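Local coordinates for protein MIX1 (Leishmania major, PDB 3HA4) that forms homodimers and probably serves as a membrane-anchored mitochondrial scaffold that mediates protein-protein interactions, at residues Pro32-Leu37 and Asp115-Arg120; Leu56-Thr61 and Asp95-Glu100. All coordinates share one frame; numbering follows the deposited sequence.

Interaction 1 of 2, residues Pro32-Leu37 and Asp115-Arg120; sequences PPWPLL and DPNGGR
Asn117 lies over one face of the Trp34 indole. Its CB does most of the touching. It stands 3.4 Å from the centroid of the five-membered ring of Trp34, 16° off the ring normal, which makes a CH-pi contact. The position is offset toward the rim, on the pyrrole side, and Asn117 CB is also 3.4 Å from Trp34 NE1. The amide of Asn117 runs on toward the CG-CD1 side of the indole, its plane tilted only 18° from the ring. Asn117 ND2 comes to 3.7 Å from Trp34 CG. The two side chains point in opposite directions and slide past each other. With CG anti to its backbone N (chi1 -180°), Trp34 extends its indole from the helix start toward the turn, where Asn117 meets its face. No hydrogen bond joins the two segments.

Trp34 begins helix 34-42, with Pro33 at the N-cap position. Asn117 and Gly118 are the central residues of a type I beta turn from Pro116 to Gly119, closed by the bond from Gly119 N to Pro116 O, 3.1 Å. The turn belongs to the loop between the last two helices of an all-helical, TPR-like fold. Gly118 N approaches the benzo side of the ring obliquely, 4.2 Å from Trp34 CZ2.

Trp34 NE1 and Asn117 ND2 are bonded outside the two segments. Trp34 NE1 donates to Asp68. Asn117 ND2 donates to Asp124 of the second subunit, and the backbone carbonyl O of Asn117 accepts from Asn122 of that subunit. Tyr65 meets the indole edge-to-face.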
loop_
_atom_site.group_PDB
_atom_site.type_symbol
_atom_site.label_atom_id
_atom_site.label_comp_id
_atom_site.label_asym_id
_atom_site.label_seq_id
_atom_site.Cartn_x
_atom_site.Cartn_y
_atom_site.Cartn_z
ATOM N N PRO A 32 9.158 14.852 -6.194
ATOM C CA PRO A 32 7.885 14.276 -6.633
ATOM C C PRO A 32 6.914 14.387 -5.483
ATOM O O PRO A 32 7.276 14.059 -4.357
ATOM C CB PRO A 32 8.221 12.792 -6.872
ATOM C CG PRO A 32 9.733 12.706 -6.838
ATOM C CD PRO A 32 10.187 13.826 -5.954
ATOM N N PRO A 33 5.697 14.864 -5.740
ATOM C CA PRO A 33 4.781 14.818 -4.597
ATOM C C PRO A 33 4.536 13.359 -4.203
ATOM O O PRO A 33 4.494 12.484 -5.072
ATOM C CB PRO A 33 3.500 15.479 -5.132
ATOM C CG PRO A 33 3.925 16.182 -6.404
ATOM C CD PRO A 33 5.083 15.424 -6.950
ATOM N N TRP A 34 4.376 13.111 -2.906
ATOM C CA TRP A 34 4.192 11.760 -2.381
ATOM C C TRP A 34 2.994 10.996 -2.997
ATOM O O TRP A 34 3.110 9.809 -3.309
ATOM C CB TRP A 34 4.136 11.793 -0.842
ATOM C CG TRP A 34 3.955 10.448 -0.193
ATOM C CD1 TRP A 34 4.938 9.571 0.176
ATOM C CD2 TRP A 34 2.708 9.818 0.142
ATOM N NE1 TRP A 34 4.383 8.440 0.722
ATOM C CE2 TRP A 34 3.018 8.565 0.719
ATOM C CE3 TRP A 34 1.364 10.195 0.016
ATOM C CZ2 TRP A 34 2.029 7.682 1.170
ATOM C CZ3 TRP A 34 0.381 9.317 0.465
ATOM C CH2 TRP A 34 0.721 8.074 1.035
ATOM N N PRO A 35 1.876 11.638 -3.208
ATOM C CA PRO A 35 0.767 10.894 -3.727
ATOM C C PRO A 35 0.928 10.448 -5.134
ATOM O O PRO A 35 0.427 9.440 -5.445
ATOM C CB PRO A 35 -0.370 11.870 -3.573
ATOM C CG PRO A 35 0.011 12.664 -2.516
ATOM C CD PRO A 35 1.405 12.906 -2.676
ATOM N N LEU A 36 1.633 11.169 -5.972
ATOM C CA LEU A 36 1.866 10.701 -7.318
ATOM C C LEU A 36 2.914 9.602 -7.362
ATOM O O LEU A 36 2.855 8.725 -8.168
ATOM C CB LEU A 36 2.214 11.864 -8.235
ATOM C CG LEU A 36 2.830 11.502 -9.578
ATOM C CD1 LEU A 36 1.863 11.121 -10.639
ATOM C CD2 LEU A 36 3.776 12.495 -10.069
ATOM N N LEU A 37 3.861 9.685 -6.450
ATOM C CA LEU A 37 4.881 8.694 -6.234
ATOM C C LEU A 37 4.310 7.401 -5.725
ATOM O O LEU A 37 4.679 6.351 -6.151
ATOM C CB LEU A 37 5.913 9.237 -5.270
ATOM C CG LEU A 37 7.148 8.413 -4.994
ATOM C CD1 LEU A 37 7.848 8.051 -6.224
ATOM C CD2 LEU A 37 8.054 9.057 -4.042
ATOM N N ASP A 115 6.833 11.250 11.438
ATOM C CA ASP A 115 5.967 11.912 10.519
ATOM C C ASP A 115 5.700 11.175 9.250
ATOM O O ASP A 115 5.767 11.750 8.193
ATOM C CB ASP A 115 6.535 13.246 10.182
ATOM C CG ASP A 115 5.761 14.324 10.773
ATOM O OD1 ASP A 115 5.425 15.262 10.052
ATOM O OD2 ASP A 115 5.465 14.212 11.957
ATOM N N PRO A 116 5.412 9.892 9.358
ATOM C CA PRO A 116 5.202 9.059 8.182
ATOM C C PRO A 116 4.028 9.476 7.356
ATOM O O PRO A 116 2.978 9.781 7.853
ATOM C CB PRO A 116 4.946 7.691 8.787
ATOM C CG PRO A 116 5.597 7.735 10.073
ATOM C CD PRO A 116 5.330 9.082 10.576
ATOM N N ASN A 117 4.250 9.462 6.060
ATOM C CA ASN A 117 3.300 9.909 5.074
ATOM C C ASN A 117 2.058 9.088 5.066
ATOM O O ASN A 117 1.004 9.587 4.791
ATOM C CB ASN A 117 3.935 9.931 3.705
ATOM C CG ASN A 117 5.076 10.879 3.632
ATOM O OD1 ASN A 117 6.139 10.608 4.112
ATOM N ND2 ASN A 117 4.838 12.023 3.051
ATOM N N GLY A 118 2.201 7.809 5.338
ATOM C CA GLY A 118 1.092 6.887 5.282
ATOM C C GLY A 118 0.135 7.146 6.411
ATOM O O GLY A 118 -0.908 6.537 6.520
ATOM N N GLY A 119 0.543 8.017 7.310
ATOM C CA GLY A 119 -0.197 8.244 8.512
ATOM C C GLY A 119 0.457 7.674 9.734
ATOM O O GLY A 119 1.500 7.081 9.692
ATOM N N ARG A 120 -0.222 7.880 10.849
ATOM C CA ARG A 120 0.332 7.625 12.152
ATOM C C ARG A 120 0.467 6.169 12.421
ATOM O O ARG A 120 -0.438 5.406 12.150
ATOM C CB ARG A 120 -0.522 8.258 13.250
ATOM C CG ARG A 120 -1.957 8.503 12.876
ATOM C CD ARG A 120 -2.720 9.069 14.062
ATOM N NE ARG A 120 -3.206 10.428 13.832
ATOM C CZ ARG A 120 -3.279 11.357 14.776
ATOM N NH1 ARG A 120 -2.892 11.057 16.013
ATOM N NH2 ARG A 120 -3.737 12.576 14.492
#

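Interaction 2 of 2, residues Leu56-Thr61 and Asp95-Glu100; sequences LMWEQT and DEMRKE
Trp58 and Glu100 are joined by a hydrogen bond between two helices. Trp58 NE1 donates to Glu100 OE1 at 2.8 Å, with a moderately bent N-H...O angle of 144°. The oxygen lies almost in the indole plane and is met on its anti side. The carboxylate plane is turned 34° from the ring. Glu100 CB also sits at the ring edge, 3.5 Å from Trp58 NE1. The benzo part of the indole runs on to the backbone, where Trp58 CZ2 is 3.6 Å from Glu100 C. This edge against Glu100 is the tight part.

Met97 packs more loosely and obliquely beside the pyrrole part. Its CG is 3.8 Å from Trp58 CD1. Met97 CG is anti to the backbone N (chi1 -173°) and the chain stays extended, which carries the methyl to the root of the indole: Met97 CE is 3.9 Å from Trp58 CB. The sulfur lies oblique to the ring, with Met97 SD 5.0 Å from the centroid of the five-membered ring of Trp58, a Met-aromatic contact. Trp58 and Met97 are both buried.

The Glu100 carboxylate lies toward the more open side, where exposed Glu59 is found. Its OE1 also forms a salt bridge with Lys62, which would offset the charge beside the indole. Glu59 OE2 stays 5.3 Å from Glu100 OE1.

The contact combines helix packing with one side-chain hydrogen bond, in a TPR-like helical array. It joins helix 54-64 to helix 94-109. Leu75 of helix 70-81 touches both Trp58 and Met97, while Val101 and Gln104, further along helix 94-109, also pack on Trp58.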
loop_
_atom_site.group_PDB
_atom_site.type_symbol
_atom_site.label_atom_id
_atom_site.label_comp_id
_atom_site.label_asym_id
_atom_site.label_seq_id
_atom_site.Cartn_x
_atom_site.Cartn_y
_atom_site.Cartn_z
ATOM N N LEU A 56 15.055 4.602 -9.062
ATOM C CA LEU A 56 14.921 6.050 -8.943
ATOM C C LEU A 56 13.748 6.397 -8.032
ATOM O O LEU A 56 13.837 7.297 -7.188
ATOM C CB LEU A 56 14.738 6.664 -10.332
ATOM C CG LEU A 56 14.582 8.170 -10.619
ATOM C CD1 LEU A 56 13.178 8.498 -11.109
ATOM C CD2 LEU A 56 15.004 9.085 -9.458
ATOM N N MET A 57 12.650 5.667 -8.204
ATOM C CA MET A 57 11.474 5.882 -7.392
ATOM C C MET A 57 11.766 5.524 -5.932
ATOM O O MET A 57 11.316 6.222 -5.034
ATOM C CB MET A 57 10.277 5.113 -7.941
ATOM C CG MET A 57 9.511 5.898 -8.990
ATOM S SD MET A 57 7.969 5.103 -9.474
ATOM C CE MET A 57 8.587 3.633 -10.296
ATOM N N TRP A 58 12.536 4.456 -5.713
ATOM C CA TRP A 58 12.930 4.038 -4.379
ATOM C C TRP A 58 13.842 5.090 -3.767
ATOM O O TRP A 58 13.661 5.503 -2.615
ATOM C CB TRP A 58 13.641 2.676 -4.409
ATOM C CG TRP A 58 14.246 2.328 -3.069
ATOM C CD1 TRP A 58 15.521 1.895 -2.818
ATOM C CD2 TRP A 58 13.603 2.436 -1.796
ATOM N NE1 TRP A 58 15.702 1.709 -1.467
ATOM C CE2 TRP A 58 14.540 2.036 -0.817
ATOM C CE3 TRP A 58 12.323 2.824 -1.388
ATOM C CZ2 TRP A 58 14.234 2.007 0.537
ATOM C CZ3 TRP A 58 12.022 2.803 -0.031
ATOM C CH2 TRP A 58 12.973 2.400 0.910
ATOM N N GLU A 59 14.815 5.520 -4.561
ATOM C CA GLU A 59 15.745 6.583 -4.188
ATOM C C GLU A 59 15.021 7.867 -3.841
ATOM O O GLU A 59 15.381 8.558 -2.894
ATOM C CB GLU A 59 16.731 6.840 -5.325
ATOM C CG GLU A 59 17.943 7.610 -4.872
ATOM C CD GLU A 59 18.500 7.046 -3.587
ATOM O OE1 GLU A 59 18.569 7.807 -2.589
ATOM O OE2 GLU A 59 18.837 5.832 -3.577
ATOM N N GLN A 60 13.979 8.182 -4.600
ATOM C CA GLN A 60 13.163 9.340 -4.268
ATOM C C GLN A 60 12.475 9.195 -2.921
ATOM O O GLN A 60 12.324 10.187 -2.202
ATOM C CB GLN A 60 12.145 9.657 -5.369
ATOM C CG GLN A 60 12.798 10.020 -6.691
ATOM C CD GLN A 60 11.814 10.118 -7.841
ATOM O OE1 GLN A 60 10.857 9.359 -7.921
ATOM N NE2 GLN A 60 12.054 11.061 -8.741
ATOM N N THR A 61 12.054 7.980 -2.558
ATOM C CA THR A 61 11.330 7.851 -1.305
ATOM C C THR A 61 12.271 7.873 -0.095
ATOM O O THR A 61 11.959 8.505 0.898
ATOM C CB THR A 61 10.320 6.674 -1.266
ATOM O OG1 THR A 61 10.866 5.583 -0.521
ATOM C CG2 THR A 61 9.962 6.221 -2.646
ATOM N N ASP A 95 18.863 -7.380 -3.798
ATOM C CA ASP A 95 18.981 -7.706 -2.405
ATOM C C ASP A 95 19.461 -6.530 -1.643
ATOM O O ASP A 95 19.222 -6.409 -0.498
ATOM C CB ASP A 95 19.892 -8.891 -2.184
ATOM C CG ASP A 95 19.601 -9.617 -0.904
ATOM O OD1 ASP A 95 18.582 -10.288 -0.821
ATOM O OD2 ASP A 95 20.397 -9.519 0.017
ATOM N N GLU A 96 20.097 -5.595 -2.280
ATOM C CA GLU A 96 20.468 -4.397 -1.579
ATOM C C GLU A 96 19.306 -3.469 -1.379
ATOM O O GLU A 96 19.231 -2.805 -0.400
ATOM C CB GLU A 96 21.596 -3.685 -2.277
ATOM C CG GLU A 96 22.428 -2.788 -1.390
ATOM C CD GLU A 96 22.862 -3.427 -0.080
ATOM O OE1 GLU A 96 23.368 -4.566 -0.093
ATOM O OE2 GLU A 96 22.696 -2.784 0.964
ATOM N N MET A 97 18.396 -3.441 -2.326
ATOM C CA MET A 97 17.183 -2.669 -2.228
ATOM C C MET A 97 16.297 -3.187 -1.132
ATOM O O MET A 97 15.689 -2.448 -0.457
ATOM C CB MET A 97 16.427 -2.690 -3.542
ATOM C CG MET A 97 15.256 -1.783 -3.568
ATOM S SD MET A 97 14.234 -1.935 -4.955
ATOM C CE MET A 97 12.823 -1.125 -4.369
ATOM N N ARG A 98 16.249 -4.488 -1.003
ATOM C CA ARG A 98 15.534 -5.196 0.004
ATOM C C ARG A 98 15.962 -4.768 1.376
ATOM O O ARG A 98 15.167 -4.545 2.251
ATOM C CB ARG A 98 15.873 -6.649 -0.200
ATOM C CG ARG A 98 15.156 -7.646 0.604
ATOM C CD ARG A 98 15.982 -8.867 0.762
ATOM N NE ARG A 98 16.119 -9.134 2.166
ATOM C CZ ARG A 98 17.249 -9.305 2.805
ATOM N NH1 ARG A 98 18.372 -9.293 2.168
ATOM N NH2 ARG A 98 17.228 -9.512 4.096
ATOM N N LYS A 99 17.260 -4.646 1.534
ATOM C CA LYS A 99 17.874 -4.269 2.763
ATOM C C LYS A 99 17.613 -2.856 3.124
ATOM O O LYS A 99 17.545 -2.543 4.263
ATOM C CB LYS A 99 19.359 -4.492 2.672
ATOM C CG LYS A 99 19.716 -5.897 2.860
ATOM C CD LYS A 99 21.175 -6.108 2.812
ATOM C CE LYS A 99 21.491 -7.561 2.723
ATOM N NZ LYS A 99 22.919 -7.851 2.821
ATOM N N GLU A 100 17.469 -2.002 2.129
ATOM C CA GLU A 100 17.155 -0.601 2.364
ATOM C C GLU A 100 15.694 -0.390 2.713
ATOM O O GLU A 100 15.379 0.377 3.614
ATOM C CB GLU A 100 17.533 0.232 1.147
ATOM C CG GLU A 100 19.008 0.191 0.846
ATOM C CD GLU A 100 19.348 0.846 -0.470
ATOM O OE1 GLU A 100 18.438 1.029 -1.307
ATOM O OE2 GLU A 100 20.535 1.177 -0.658
#

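Interaction 2 is nested in the chain inside the loop closed by interaction 1. Their centres are about 16 Å apart, yet segments 32-37 and 56-61 touch. These lie on helices 34-42 and 54-64, which are consecutive in the chain. Leu37 CD2 packs 3.7 Å from Thr61 CG2, and Leu37 CD1 lies 3.9 Å from Met57 CG. Pro32 CG also meets Gln60 NE2 at 3.4 Å. Helix 70-81 borders both contacts, through Ile71 and Leu75. Interaction 2 is nearer the chain centre and is not touched by the second subunit. Interaction 1 borders that subunit, and therefore the homodimer interface.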